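Local coordinates for Dye-decolorizing peroxidase (Irpex lacteus, PDB 7D8M), which probably acts as a heme-dependent peroxidase of the dye-decolorizing family, using bound heme b and peroxide to oxidise substrates such as dyes, at residues A37-V41 with K142-W147. Sequence-based numbering, arbitrary orientation.
Sequences AFKSV and KFGDAW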
ATOM      1  N   ALA A  37      11.489  29.395   8.785  1.00 33.06           N
ATOM      2  CA  ALA A  37      12.440  29.085   7.720  1.00 34.95           C
ATOM      3  C   ALA A  37      11.955  27.933   6.844  1.00 32.48           C
ATOM      4  O   ALA A  37      12.225  27.910   5.634  1.00 28.89           O
ATOM      5  CB  ALA A  37      13.809  28.762   8.320  1.00 34.63           C
ATOM      6  N   PHE A  38      11.232  26.978   7.430  1.00 33.29           N
ATOM      7  CA  PHE A  38      10.708  25.871   6.638  1.00 30.12           C
ATOM      8  C   PHE A  38       9.661  26.358   5.643  1.00 27.54           C
ATOM      9  O   PHE A  38       9.753  26.072   4.445  1.00 28.29           O
ATOM     10  CB  PHE A  38      10.133  24.798   7.567  1.00 28.84           C
ATOM     11  CG  PHE A  38       9.780  23.515   6.866  1.00 29.29           C
ATOM     12  CD1 PHE A  38       8.542  23.354   6.269  1.00 31.34           C
ATOM     13  CD2 PHE A  38      10.684  22.464   6.825  1.00 30.28           C
ATOM     14  CE1 PHE A  38       8.211  22.163   5.642  1.00 28.43           C
ATOM     15  CE2 PHE A  38      10.369  21.281   6.183  1.00 28.16           C
ATOM     16  CZ  PHE A  38       9.131  21.134   5.596  1.00 30.49           C
ATOM     17  N   LYS A  39       8.672  27.121   6.118  1.00 32.09           N
ATOM     18  CA  LYS A  39       7.658  27.667   5.219  1.00 30.63           C
ATOM     19  C   LYS A  39       8.285  28.505   4.106  1.00 31.93           C
ATOM     20  O   LYS A  39       7.850  28.440   2.947  1.00 31.12           O
ATOM     21  CB  LYS A  39       6.652  28.502   6.014  1.00 35.36           C
ATOM     22  CG  LYS A  39       5.904  27.726   7.092  1.00 38.27           C
ATOM     23  CD  LYS A  39       4.969  28.626   7.900  1.00 39.13           C
ATOM     24  CE  LYS A  39       3.809  27.828   8.502  1.00 38.12           C
ATOM     25  NZ  LYS A  39       2.674  28.695   8.938  1.00 39.79           N
ATOM     26  N   SER A  40       9.307  29.303   4.434  1.00 31.20           N
ATOM     27  CA  SER A  40       9.928  30.157   3.418  1.00 31.15           C
ATOM     28  C   SER A  40      10.456  29.339   2.248  1.00 31.02           C
ATOM     29  O   SER A  40      10.221  29.686   1.080  1.00 29.35           O
ATOM     30  CB  SER A  40      11.046  30.994   4.040  1.00 30.59           C
ATOM     31  OG  SER A  40      10.531  31.787   5.088  1.00 31.69           O
ATOM     32  N   VAL A  41      11.189  28.257   2.543  1.00 32.79           N
ATOM     33  CA  VAL A  41      11.663  27.359   1.490  1.00 30.06           C
ATOM     34  C   VAL A  41      10.486  26.811   0.703  1.00 29.15           C
ATOM     35  O   VAL A  41      10.491  26.790  -0.531  1.00 30.35           O
ATOM     36  CB  VAL A  41      12.498  26.214   2.090  1.00 32.61           C
ATOM     37  CG1 VAL A  41      12.769  25.146   1.027  1.00 28.36           C
ATOM     38  CG2 VAL A  41      13.791  26.736   2.692  1.00 32.60           C
ATOM     39  N   LYS A 142      18.814  23.750   0.929  1.00 30.96           N
ATOM     40  CA  LYS A 142      17.853  24.841   1.043  1.00 31.19           C
ATOM     41  C   LYS A 142      17.269  24.935   2.448  1.00 33.82           C
ATOM     42  O   LYS A 142      17.115  26.038   2.980  1.00 28.12           O
ATOM     43  CB  LYS A 142      16.730  24.671   0.020  1.00 28.29           C
ATOM     44  CG  LYS A 142      17.162  24.663  -1.430  1.00 31.10           C
ATOM     45  CD  LYS A 142      15.939  24.827  -2.323  1.00 33.84           C
ATOM     46  CE  LYS A 142      16.204  24.422  -3.757  1.00 38.44           C
ATOM     47  NZ  LYS A 142      17.315  25.189  -4.378  1.00 37.75           N
ATOM     48  N   PHE A 143      16.919  23.798   3.065  1.00 28.74           N
ATOM     49  CA  PHE A 143      16.366  23.866   4.412  1.00 26.33           C
ATOM     50  C   PHE A 143      17.440  24.194   5.436  1.00 29.69           C
ATOM     51  O   PHE A 143      17.175  24.902   6.412  1.00 35.78           O
ATOM     52  CB  PHE A 143      15.665  22.546   4.774  1.00 27.64           C
ATOM     53  CG  PHE A 143      14.298  22.407   4.164  1.00 28.56           C
ATOM     54  CD1 PHE A 143      13.301  23.332   4.444  1.00 27.87           C
ATOM     55  CD2 PHE A 143      14.010  21.356   3.303  1.00 27.32           C
ATOM     56  CE1 PHE A 143      12.040  23.221   3.877  1.00 26.09           C
ATOM     57  CE2 PHE A 143      12.753  21.229   2.739  1.00 26.77           C
ATOM     58  CZ  PHE A 143      11.766  22.160   3.023  1.00 30.63           C
ATOM     59  N   GLY A 144      18.655  23.692   5.236  1.00 31.75           N
ATOM     60  CA  GLY A 144      19.697  23.920   6.228  1.00 30.66           C
ATOM     61  C   GLY A 144      19.289  23.394   7.591  1.00 35.49           C
ATOM     62  O   GLY A 144      18.780  22.276   7.727  1.00 33.40           O
ATOM     63  N   ASP A 145      19.501  24.211   8.617  1.00 34.93           N
ATOM     64  CA  ASP A 145      19.164  23.825   9.980  1.00 36.70           C
ATOM     65  C   ASP A 145      17.667  23.870  10.263  1.00 32.34           C
ATOM     66  O   ASP A 145      17.258  23.500  11.366  1.00 30.42           O
ATOM     67  CB  ASP A 145      19.897  24.726  10.975  1.00 42.50           C
ATOM     68  CG  ASP A 145      21.398  24.525  10.939  1.00 53.65           C
ATOM     69  OD1 ASP A 145      21.941  24.319   9.831  1.00 58.53           O
ATOM     70  OD2 ASP A 145      22.038  24.572  12.013  1.00 61.21           O
ATOM     71  N   ALA A 146      16.844  24.307   9.309  1.00 30.32           N
ATOM     72  CA  ALA A 146      15.411  24.414   9.554  1.00 29.00           C
ATOM     73  C   ALA A 146      14.733  23.049   9.663  1.00 30.54           C
ATOM     74  O   ALA A 146      13.599  22.968  10.150  1.00 29.90           O
ATOM     75  CB  ALA A 146      14.758  25.244   8.452  1.00 29.42           C
ATOM     76  N   TRP A 147      15.395  21.977   9.236  1.00 29.31           N
ATOM     77  CA  TRP A 147      14.840  20.637   9.398  1.00 30.59           C
ATOM     78  C   TRP A 147      15.940  19.670   9.802  1.00 29.64           C
ATOM     79  O   TRP A 147      17.129  19.992   9.779  1.00 30.24           O
ATOM     80  CB  TRP A 147      14.145  20.166   8.111  1.00 26.98           C
ATOM     81  CG  TRP A 147      15.070  19.664   7.015  1.00 27.96           C
ATOM     82  CD1 TRP A 147      16.424  19.864   6.906  1.00 27.43           C
ATOM     83  CD2 TRP A 147      14.690  18.888   5.873  1.00 31.57           C
ATOM     84  NE1 TRP A 147      16.905  19.244   5.778  1.00 28.44           N
ATOM     85  CE2 TRP A 147      15.860  18.642   5.124  1.00 31.50           C
ATOM     86  CE3 TRP A 147      13.474  18.358   5.421  1.00 29.48           C
ATOM     87  CZ2 TRP A 147      15.848  17.896   3.945  1.00 29.12           C
ATOM     88  CZ3 TRP A 147      13.464  17.626   4.243  1.00 28.37           C
ATOM     89  CH2 TRP A 147      14.639  17.397   3.523  1.00 28.40           C
TER
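The two helices of a ferredoxin-like unit in the dimeric alpha+beta barrel domain, 35-49 and 129-143, meet where F38 and V41 hold the ring of F143 between them. The F38 and F143 rings form an offset stack: their planes differ by 13° and their centroids lie 4.4 Å apart, with F143 CE1 above the rim of the F38 ring, 3.3 Å from F38 CD2. F38 reaches it because CG stands anti to the backbone N (chi1 -170°). On the opposite face of F143, V41 CG1 makes a CH-pi contact, 3.9 Å from the ring centroid and 25° off its normal. The other methyl, V41 CG2, lies 3.4 Å from K142 O; the ammonium of K142 leads away to a salt bridge with D138. Past the end of helix 129-143, A146 CB meets A37 CB at 3.6 Å, and W147 CE3 sits at the edge of the F38 ring, 4.3 Å from F38 CE2. The F30 ring, on strand 24-32, meets both F38 and W147. An alanine in place of F38 would probably uncover one face of F143 and leave a gap beside W147 and F30. Cohesion should rest on dispersion and close fit, not directional polar bonds.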